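Local coordinates for biogenic amine-binding protein (PDB 4GE1), which binds biogenic amines such as serotonin, norepinephrine and tryptamine inside a lipocalin barrel, probably sequestering host amines while the insect takes its blood meal, at residues T10-K16 / F82-K88; K57-S61 / L184-Q190. One frame throughout, in Å; residues are numbered along the deposited sequence.

The two contacts illustrate how a lipocalin dresses its antiparallel barrel with segments that are not part of the wall. In interaction 1 the N-terminal segment T10-K16 docks on F82-K88, the connection between strands 69-78 and 88-96; in interaction 2 the C-terminal helix packs on the outer face of strand 55-64. Their centres lie 23 Å apart and their nearest atoms about 7 Å apart, so they do not touch. The bound tryptamine relates them: the side chain of F14 in interaction 1 stays about 9 Å from it, whereas in interaction 2 F60 CD2 comes within 3.2 Å of the ligand amine N1.

Interaction 1 (T10-K16 / F82-K88)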
ATOM      1  N   THR A  10       5.735  -1.046 -14.863  1.00 57.48           N
ATOM      2  CA  THR A  10       5.975  -0.216 -13.684  1.00 55.47           C
ATOM      3  C   THR A  10       6.769   1.043 -14.031  1.00 59.16           C
ATOM      4  O   THR A  10       7.301   1.162 -15.133  1.00 53.47           O
ATOM      5  CB  THR A  10       6.787  -0.987 -12.634  1.00 49.10           C
ATOM      6  OG1 THR A  10       8.005  -1.449 -13.233  1.00 53.18           O
ATOM      7  CG2 THR A  10       6.013  -2.184 -12.129  1.00 44.29           C
ATOM      8  N   VAL A  11       6.858   1.961 -13.071  1.00 51.15           N
ATOM      9  CA  VAL A  11       7.548   3.235 -13.258  1.00 52.09           C
ATOM     10  C   VAL A  11       9.032   3.035 -13.528  1.00 60.70           C
ATOM     11  O   VAL A  11       9.709   2.311 -12.800  1.00 62.38           O
ATOM     12  CB  VAL A  11       7.431   4.135 -12.006  1.00 49.23           C
ATOM     13  CG1 VAL A  11       7.925   5.533 -12.315  1.00 53.32           C
ATOM     14  CG2 VAL A  11       6.006   4.175 -11.498  1.00 48.92           C
ATOM     15  N   LYS A  12       9.534   3.687 -14.571  1.00 69.32           N
ATOM     16  CA  LYS A  12      10.960   3.655 -14.878  1.00 78.23           C
ATOM     17  C   LYS A  12      11.696   4.709 -14.065  1.00 75.24           C
ATOM     18  O   LYS A  12      11.150   5.771 -13.773  1.00 68.32           O
ATOM     19  CB  LYS A  12      11.198   3.901 -16.366  1.00 91.29           C
ATOM     20  CG  LYS A  12      11.825   2.727 -17.095  1.00 98.18           C
ATOM     21  CD  LYS A  12      12.589   3.185 -18.328  1.00104.72           C
ATOM     22  CE  LYS A  12      11.692   3.926 -19.309  1.00108.00           C
ATOM     23  NZ  LYS A  12      12.425   4.292 -20.555  1.00115.21           N
ATOM     24  N   ASP A  13      12.940   4.415 -13.704  1.00 82.42           N
ATOM     25  CA  ASP A  13      13.747   5.343 -12.913  1.00 81.12           C
ATOM     26  C   ASP A  13      13.035   5.734 -11.611  1.00 76.90           C
ATOM     27  O   ASP A  13      12.709   6.899 -11.384  1.00 76.12           O
ATOM     28  CB  ASP A  13      14.103   6.581 -13.739  1.00 79.53           C
ATOM     29  CG  ASP A  13      14.643   6.224 -15.118  1.00 77.42           C
ATOM     30  OD1 ASP A  13      15.862   5.965 -15.241  1.00 74.28           O
ATOM     31  OD2 ASP A  13      13.843   6.200 -16.077  1.00 72.49           O
ATOM     32  N   PHE A  14      12.805   4.737 -10.764  1.00 69.05           N
ATOM     33  CA  PHE A  14      12.112   4.925  -9.494  1.00 64.81           C
ATOM     34  C   PHE A  14      13.028   5.610  -8.484  1.00 61.23           C
ATOM     35  O   PHE A  14      14.086   5.080  -8.131  1.00 64.34           O
ATOM     36  CB  PHE A  14      11.661   3.561  -8.965  1.00 60.95           C
ATOM     37  CG  PHE A  14      10.558   3.622  -7.938  1.00 54.41           C
ATOM     38  CD1 PHE A  14       9.341   4.216  -8.234  1.00 55.16           C
ATOM     39  CD2 PHE A  14      10.727   3.045  -6.695  1.00 47.10           C
ATOM     40  CE1 PHE A  14       8.315   4.253  -7.294  1.00 49.05           C
ATOM     41  CE2 PHE A  14       9.702   3.074  -5.746  1.00 53.38           C
ATOM     42  CZ  PHE A  14       8.496   3.680  -6.049  1.00 38.54           C
ATOM     43  N   ASN A  15      12.631   6.796  -8.033  1.00 59.43           N
ATOM     44  CA  ASN A  15      13.398   7.527  -7.027  1.00 52.69           C
ATOM     45  C   ASN A  15      12.974   7.122  -5.617  1.00 51.56           C
ATOM     46  O   ASN A  15      12.019   7.663  -5.058  1.00 52.11           O
ATOM     47  CB  ASN A  15      13.249   9.037  -7.218  1.00 53.19           C
ATOM     48  CG  ASN A  15      14.240   9.834  -6.378  1.00 64.03           C
ATOM     49  OD1 ASN A  15      14.500   9.508  -5.217  1.00 66.55           O
ATOM     50  ND2 ASN A  15      14.806  10.876  -6.969  1.00 64.51           N
ATOM     51  N   LYS A  16      13.691   6.158  -5.050  1.00 48.63           N
ATOM     52  CA  LYS A  16      13.343   5.603  -3.754  1.00 50.44           C
ATOM     53  C   LYS A  16      13.360   6.663  -2.660  1.00 56.63           C
ATOM     54  O   LYS A  16      12.450   6.731  -1.836  1.00 52.93           O
ATOM     55  CB  LYS A  16      14.292   4.458  -3.401  1.00 48.96           C
ATOM     56  CG  LYS A  16      14.315   3.341  -4.435  1.00 53.75           C
ATOM     57  CD  LYS A  16      15.098   2.142  -3.925  1.00 56.22           C
ATOM     58  CE  LYS A  16      15.481   1.212  -5.056  1.00 56.45           C
ATOM     59  NZ  LYS A  16      16.307   1.907  -6.081  1.00 59.32           N
ATOM     60  N   PHE A  82      14.698  -4.649  -5.195  1.00 55.16           N
ATOM     61  CA  PHE A  82      14.082  -3.900  -6.282  1.00 51.49           C
ATOM     62  C   PHE A  82      14.579  -4.365  -7.639  1.00 58.48           C
ATOM     63  O   PHE A  82      15.703  -4.859  -7.772  1.00 59.09           O
ATOM     64  CB  PHE A  82      14.353  -2.406  -6.124  1.00 54.54           C
ATOM     65  CG  PHE A  82      13.497  -1.755  -5.096  1.00 52.99           C
ATOM     66  CD1 PHE A  82      13.699  -2.012  -3.748  1.00 45.28           C
ATOM     67  CD2 PHE A  82      12.475  -0.903  -5.473  1.00 52.35           C
ATOM     68  CE1 PHE A  82      12.890  -1.427  -2.791  1.00 45.11           C
ATOM     69  CE2 PHE A  82      11.668  -0.310  -4.523  1.00 50.39           C
ATOM     70  CZ  PHE A  82      11.877  -0.572  -3.181  1.00 48.35           C
ATOM     71  N   ASP A  83      13.735  -4.179  -8.648  1.00 57.47           N
ATOM     72  CA  ASP A  83      14.030  -4.639  -9.994  1.00 63.71           C
ATOM     73  C   ASP A  83      14.746  -3.561 -10.805  1.00 64.14           C
ATOM     74  O   ASP A  83      14.123  -2.800 -11.545  1.00 66.69           O
ATOM     75  CB  ASP A  83      12.739  -5.081 -10.693  1.00 64.07           C
ATOM     76  CG  ASP A  83      12.995  -5.658 -12.070  1.00 74.16           C
ATOM     77  OD1 ASP A  83      14.117  -6.157 -12.304  1.00 73.68           O
ATOM     78  OD2 ASP A  83      12.078  -5.613 -12.917  1.00 77.12           O
ATOM     79  N   GLY A  84      16.064  -3.500 -10.666  1.00 64.70           N
ATOM     80  CA  GLY A  84      16.836  -2.482 -11.347  1.00 62.83           C
ATOM     81  C   GLY A  84      16.372  -1.097 -10.951  1.00 62.72           C
ATOM     82  O   GLY A  84      16.272  -0.786  -9.766  1.00 65.82           O
ATOM     83  N   ASN A  85      16.067  -0.271 -11.944  1.00 66.50           N
ATOM     84  CA  ASN A  85      15.645   1.103 -11.699  1.00 65.72           C
ATOM     85  C   ASN A  85      14.126   1.286 -11.630  1.00 59.94           C
ATOM     86  O   ASN A  85      13.634   2.404 -11.467  1.00 53.84           O
ATOM     87  CB  ASN A  85      16.232   2.024 -12.769  1.00 78.73           C
ATOM     88  CG  ASN A  85      17.018   3.175 -12.176  1.00 84.27           C
ATOM     89  OD1 ASN A  85      17.255   3.222 -10.967  1.00 83.05           O
ATOM     90  ND2 ASN A  85      17.434   4.108 -13.026  1.00 91.29           N
ATOM     91  N   ASN A  86      13.385   0.188 -11.745  1.00 51.78           N
ATOM     92  CA  ASN A  86      11.931   0.269 -11.807  1.00 50.09           C
ATOM     93  C   ASN A  86      11.252   0.297 -10.446  1.00 52.27           C
ATOM     94  O   ASN A  86      11.841  -0.077  -9.432  1.00 53.39           O
ATOM     95  CB  ASN A  86      11.362  -0.885 -12.634  1.00 55.63           C
ATOM     96  CG  ASN A  86      12.057  -1.038 -13.965  1.00 69.97           C
ATOM     97  OD1 ASN A  86      12.041  -0.127 -14.794  1.00 78.49           O
ATOM     98  ND2 ASN A  86      12.671  -2.196 -14.181  1.00 70.87           N
ATOM     99  N   GLY A  87       9.999   0.734 -10.438  1.00 50.13           N
ATOM    100  CA  GLY A  87       9.209   0.764  -9.223  1.00 43.11           C
ATOM    101  C   GLY A  87       8.590  -0.590  -8.952  1.00 46.26           C
ATOM    102  O   GLY A  87       7.365  -0.736  -8.935  1.00 44.12           O
ATOM    103  N   LYS A  88       9.441  -1.583  -8.729  1.00 48.16           N
ATOM    104  CA  LYS A  88       8.982  -2.956  -8.552  1.00 48.81           C
ATOM    105  C   LYS A  88       9.870  -3.701  -7.572  1.00 47.79           C
ATOM    106  O   LYS A  88      11.097  -3.693  -7.697  1.00 49.44           O
ATOM    107  CB  LYS A  88       8.974  -3.680  -9.894  1.00 43.74           C
ATOM    108  CG  LYS A  88       8.627  -5.155  -9.810  1.00 50.72           C
ATOM    109  CD  LYS A  88       8.477  -5.743 -11.208  1.00 59.92           C
ATOM    110  CE  LYS A  88       8.077  -7.209 -11.156  1.00 70.85           C
ATOM    111  NZ  LYS A  88       6.739  -7.419 -10.516  1.00 74.22           N
TER
HETATM  112  O   HOH W   1      14.509   0.316  -8.362  1.00 40.83           O
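Two backbone hydrogen bonds join these irregular segments: F14 N donates to N85 O at 2.6 Å, almost linearly, and G87 N donates to V11 O at 2.9 Å. The same V11 O receives a CA-H...O contact from N86 CA at 3.2 Å. At the exposed tip, N85 ND2 gives D13 OD1 a weak hydrogen bond at 3.3 Å. N85 is presented by a type II' turn from D83 to N86, closed by N86 N to D83 O at 3.1 Å, with G84 supplying the positive phi. A water donates to G84 O (2.5 Å) and N86 O (2.9 Å) and accepts a weak bond from K16 NZ (3.3 Å).

Packing centres on G87, a buried glycine whose bare CA lets the F14 ring come close. At the centre of an inverse gamma turn, it lays its CA over the F14 ring, a CH-pi contact of 3.7 Å from CA to the ring centroid; a CB here would clash with F14 CD1. Farther along, K16 CE sits over the face of F82, 3.8 Å from its centroid, and F14 CE2 meets F82 CE2 at 4.1 Å. On the other flank T10 OG1 touches N86 CB at 3.5 Å. Behind these residues, F14 also packs against F19, F82 stacks on Y89 of the ligand pocket, and V11 and G87 both make backbone hydrogen bonds with Y112, another pocket residue.

With the two firm hydrogen bonds made by backbone atoms, the polar part of the contact rests largely on main-chain shape, while the aromatic packing needs F14, F82 and a glycine where the F14 ring lies against the chain.

Interaction 2 (K57-S61 / L184-Q190); sequences KEVFS and LQKLLKQ. With TSS (2-(1H-indol-3-yl)ethanamine), chain E.
V59 is the hydrophobic centre of this contact, in which a helix lies against the outside of a beta barrel. Build K57-S61 as an extended strand, phi near -110 to -135° and psi near 115 to 134°, and L184-K189 as regular helix, leaving helical geometry at Q190. The two axes approach to 8.3 Å with their directions at 151°, so they run roughly antiparallel; V59 and L184 have the closest CA atoms, 6.0 Å apart. V59, with chi1 t, places CG1 3.6 Å from L184 CD2 and 4.0 Å from L187 CB, while its CG2 lies 4.1 Å from L188 CD1. L184 (m, t) carries CD2 on toward S61, 3.7 Å from S61 CB.

Strand alternation sorts the residues: K57, V59 and S61 point at the helix, E58 and F60 away from it. F60 thus faces the pocket, where TSS N1 lies over one face of its ring, 3.2 Å from F60 CD2; D73 and Q139 hydrogen-bond the ligand.

At the polar edge K57 is fully extended, all four chi angles t, and reaches the helix C-terminus. Its NZ donates to L188 O at 3.1 Å and weakly to L187 O at 3.2 Å, lies 2.7 Å from Q190 O, and forms a salt bridge with E196. A lysine ammonium thus meets carbonyls at the negative end of the helix dipole.

Strand 55-64 is paired with strands 43-50 and 69-78, and helix 181-189 also rests on the former, with L184 against K45 and L188 against Q49.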
ATOM      1  N   LYS A  57      10.911   0.142   5.263  1.00 39.00           N
ATOM      2  CA  LYS A  57       9.964  -0.332   6.258  1.00 37.46           C
ATOM      3  C   LYS A  57       8.664   0.406   6.050  1.00 36.91           C
ATOM      4  O   LYS A  57       8.672   1.621   5.902  1.00 29.00           O
ATOM      5  CB  LYS A  57      10.507  -0.063   7.664  1.00 43.20           C
ATOM      6  CG  LYS A  57       9.623  -0.576   8.791  1.00 41.73           C
ATOM      7  CD  LYS A  57      10.425  -0.631  10.086  1.00 43.32           C
ATOM      8  CE  LYS A  57       9.627  -1.211  11.234  1.00 38.75           C
ATOM      9  NZ  LYS A  57      10.472  -1.257  12.469  1.00 49.44           N
ATOM     10  N   GLU A  58       7.546  -0.322   6.010  1.00 31.31           N
ATOM     11  CA  GLU A  58       6.260   0.307   5.723  1.00 31.24           C
ATOM     12  C   GLU A  58       5.192  -0.197   6.684  1.00 26.57           C
ATOM     13  O   GLU A  58       4.912  -1.392   6.733  1.00 28.27           O
ATOM     14  CB  GLU A  58       5.836   0.040   4.277  1.00 34.98           C
ATOM     15  CG  GLU A  58       6.959   0.174   3.255  1.00 33.99           C
ATOM     16  CD  GLU A  58       6.474  -0.010   1.823  1.00 33.09           C
ATOM     17  OE1 GLU A  58       5.750   0.876   1.320  1.00 34.92           O
ATOM     18  OE2 GLU A  58       6.816  -1.043   1.208  1.00 35.75           O
ATOM     19  N   VAL A  59       4.615   0.722   7.453  1.00 24.52           N
ATOM     20  CA  VAL A  59       3.671   0.345   8.495  1.00 24.92           C
ATOM     21  C   VAL A  59       2.266   0.806   8.152  1.00 18.98           C
ATOM     22  O   VAL A  59       2.047   1.994   7.896  1.00 23.60           O
ATOM     23  CB  VAL A  59       4.079   0.917   9.860  1.00 28.76           C
ATOM     24  CG1 VAL A  59       3.015   0.607  10.898  1.00 30.00           C
ATOM     25  CG2 VAL A  59       5.426   0.348  10.294  1.00 25.30           C
ATOM     26  N   PHE A  60       1.325  -0.138   8.141  1.00 25.93           N
ATOM     27  CA  PHE A  60      -0.050   0.142   7.725  1.00 24.44           C
ATOM     28  C   PHE A  60      -1.031   0.141   8.898  1.00 26.48           C
ATOM     29  O   PHE A  60      -0.997  -0.745   9.750  1.00 27.77           O
ATOM     30  CB  PHE A  60      -0.522  -0.885   6.687  1.00 27.07           C
ATOM     31  CG  PHE A  60       0.291  -0.899   5.406  1.00 29.66           C
ATOM     32  CD1 PHE A  60       1.490  -1.587   5.338  1.00 23.15           C
ATOM     33  CD2 PHE A  60      -0.171  -0.261   4.263  1.00 28.38           C
ATOM     34  CE1 PHE A  60       2.230  -1.616   4.160  1.00 28.25           C
ATOM     35  CE2 PHE A  60       0.569  -0.283   3.077  1.00 30.48           C
ATOM     36  CZ  PHE A  60       1.764  -0.957   3.029  1.00 21.88           C
ATOM     37  N   SER A  61      -1.894   1.151   8.933  1.00 22.68           N
ATOM     38  CA  SER A  61      -3.052   1.159   9.815  1.00 31.67           C
ATOM     39  C   SER A  61      -4.320   0.973   8.968  1.00 30.45           C
ATOM     40  O   SER A  61      -4.652   1.821   8.141  1.00 29.25           O
ATOM     41  CB  SER A  61      -3.108   2.481  10.596  1.00 27.37           C
ATOM     42  OG  SER A  61      -4.387   2.709  11.158  1.00 30.65           O
ATOM     43  N   LEU A 184       1.313   3.835  14.235  1.00 28.32           N
ATOM     44  CA  LEU A 184       2.133   3.908  13.038  1.00 28.85           C
ATOM     45  C   LEU A 184       3.552   4.343  13.412  1.00 36.93           C
ATOM     46  O   LEU A 184       4.530   3.683  13.055  1.00 35.62           O
ATOM     47  CB  LEU A 184       1.529   4.887  12.019  1.00 28.69           C
ATOM     48  CG  LEU A 184       0.281   4.477  11.221  1.00 31.28           C
ATOM     49  CD1 LEU A 184      -0.105   5.603  10.274  1.00 32.42           C
ATOM     50  CD2 LEU A 184       0.525   3.198  10.428  1.00 27.92           C
ATOM     51  N   GLN A 185       3.651   5.458  14.133  1.00 31.13           N
ATOM     52  CA  GLN A 185       4.949   6.004  14.542  1.00 33.72           C
ATOM     53  C   GLN A 185       5.701   5.016  15.446  1.00 31.71           C
ATOM     54  O   GLN A 185       6.880   4.747  15.247  1.00 39.56           O
ATOM     55  CB  GLN A 185       4.753   7.364  15.234  1.00 36.37           C
ATOM     56  CG  GLN A 185       5.975   7.895  15.981  1.00 70.06           C
ATOM     57  CD  GLN A 185       7.073   8.412  15.057  1.00 91.33           C
ATOM     58  OE1 GLN A 185       6.839   8.687  13.877  1.00 95.13           O
ATOM     59  NE2 GLN A 185       8.280   8.547  15.598  1.00100.73           N
ATOM     60  N   LYS A 186       4.997   4.451  16.421  1.00 30.02           N
ATOM     61  CA  LYS A 186       5.598   3.497  17.339  1.00 34.77           C
ATOM     62  C   LYS A 186       6.149   2.240  16.647  1.00 37.37           C
ATOM     63  O   LYS A 186       7.278   1.821  16.913  1.00 35.90           O
ATOM     64  CB  LYS A 186       4.575   3.109  18.405  1.00 45.02           C
ATOM     65  CG  LYS A 186       5.132   2.309  19.560  1.00 53.73           C
ATOM     66  CD  LYS A 186       4.016   1.949  20.529  1.00 61.57           C
ATOM     67  CE  LYS A 186       2.996   1.038  19.857  1.00 65.11           C
ATOM     68  NZ  LYS A 186       3.580  -0.283  19.519  1.00 59.37           N
ATOM     69  N   LEU A 187       5.357   1.627  15.771  1.00 30.15           N
ATOM     70  CA  LEU A 187       5.810   0.401  15.120  1.00 32.11           C
ATOM     71  C   LEU A 187       6.960   0.678  14.150  1.00 37.82           C
ATOM     72  O   LEU A 187       7.866  -0.143  13.985  1.00 32.37           O
ATOM     73  CB  LEU A 187       4.647  -0.328  14.428  1.00 27.04           C
ATOM     74  CG  LEU A 187       3.651  -1.015  15.373  1.00 30.07           C
ATOM     75  CD1 LEU A 187       2.545  -1.705  14.610  1.00 30.62           C
ATOM     76  CD2 LEU A 187       4.371  -2.009  16.270  1.00 35.22           C
ATOM     77  N   LEU A 188       6.935   1.849  13.527  1.00 37.03           N
ATOM     78  CA  LEU A 188       7.990   2.217  12.599  1.00 32.61           C
ATOM     79  C   LEU A 188       9.348   2.259  13.301  1.00 37.87           C
ATOM     80  O   LEU A 188      10.371   1.878  12.722  1.00 36.56           O
ATOM     81  CB  LEU A 188       7.690   3.569  11.952  1.00 29.92           C
ATOM     82  CG  LEU A 188       8.625   3.976  10.811  1.00 40.06           C
ATOM     83  CD1 LEU A 188       8.162   3.364   9.497  1.00 44.43           C
ATOM     84  CD2 LEU A 188       8.691   5.491  10.698  1.00 38.37           C
ATOM     85  N   LYS A 189       9.356   2.714  14.549  1.00 30.75           N
ATOM     86  CA  LYS A 189      10.607   2.838  15.293  1.00 47.52           C
ATOM     87  C   LYS A 189      10.973   1.549  16.046  1.00 43.72           C
ATOM     88  O   LYS A 189      12.138   1.306  16.349  1.00 45.93           O
ATOM     89  CB  LYS A 189      10.560   4.045  16.236  1.00 57.14           C
ATOM     90  CG  LYS A 189      11.899   4.369  16.883  1.00 77.70           C
ATOM     91  CD  LYS A 189      12.046   5.858  17.161  1.00 93.43           C
ATOM     92  CE  LYS A 189      10.959   6.367  18.096  1.00 97.77           C
ATOM     93  NZ  LYS A 189      11.153   7.807  18.434  1.00 99.48           N
ATOM     94  N   GLN A 190       9.969   0.721  16.317  1.00 45.83           N
ATOM     95  CA  GLN A 190      10.152  -0.553  17.014  1.00 44.20           C
ATOM     96  C   GLN A 190      11.081  -1.518  16.278  1.00 44.94           C
ATOM     97  O   GLN A 190      11.067  -1.590  15.047  1.00 42.25           O
ATOM     98  CB  GLN A 190       8.790  -1.220  17.206  1.00 39.78           C
ATOM     99  CG  GLN A 190       8.807  -2.466  18.073  1.00 47.96           C
ATOM    100  CD  GLN A 190       7.484  -2.669  18.780  1.00 52.83           C
ATOM    101  OE1 GLN A 190       6.929  -1.728  19.352  1.00 50.31           O
ATOM    102  NE2 GLN A 190       6.960  -3.893  18.731  1.00 49.13           N
TER
HETATM  103  N1  TSS E 201      -0.719  -3.332   3.474  1.00 34.81           N
HETATM  104  CA  TSS E 201      -0.893  -4.426   2.549  1.00 33.03           C
HETATM  105  CB  TSS E 201      -1.354  -4.083   1.168  1.00 28.36           C
HETATM  106  CG  TSS E 201      -0.830  -2.825   0.550  1.00 22.27           C
HETATM  107  CD1 TSS E 201      -1.553  -1.668   0.293  1.00 26.25           C
HETATM  108  NE1 TSS E 201      -0.741  -0.758  -0.284  1.00 28.66           N
HETATM  109  CE2 TSS E 201       0.527  -1.288  -0.406  1.00 29.18           C
HETATM  110  CD2 TSS E 201       0.499  -2.564   0.096  1.00 23.34           C
HETATM  111  CZ2 TSS E 201       1.735  -0.746  -0.925  1.00 31.48           C
HETATM  112  CH2 TSS E 201       2.894  -1.516  -0.938  1.00 29.68           C
HETATM  113  CZ3 TSS E 201       2.865  -2.816  -0.428  1.00 33.62           C
HETATM  114  CE3 TSS E 201       1.677  -3.346   0.090  1.00 23.18           C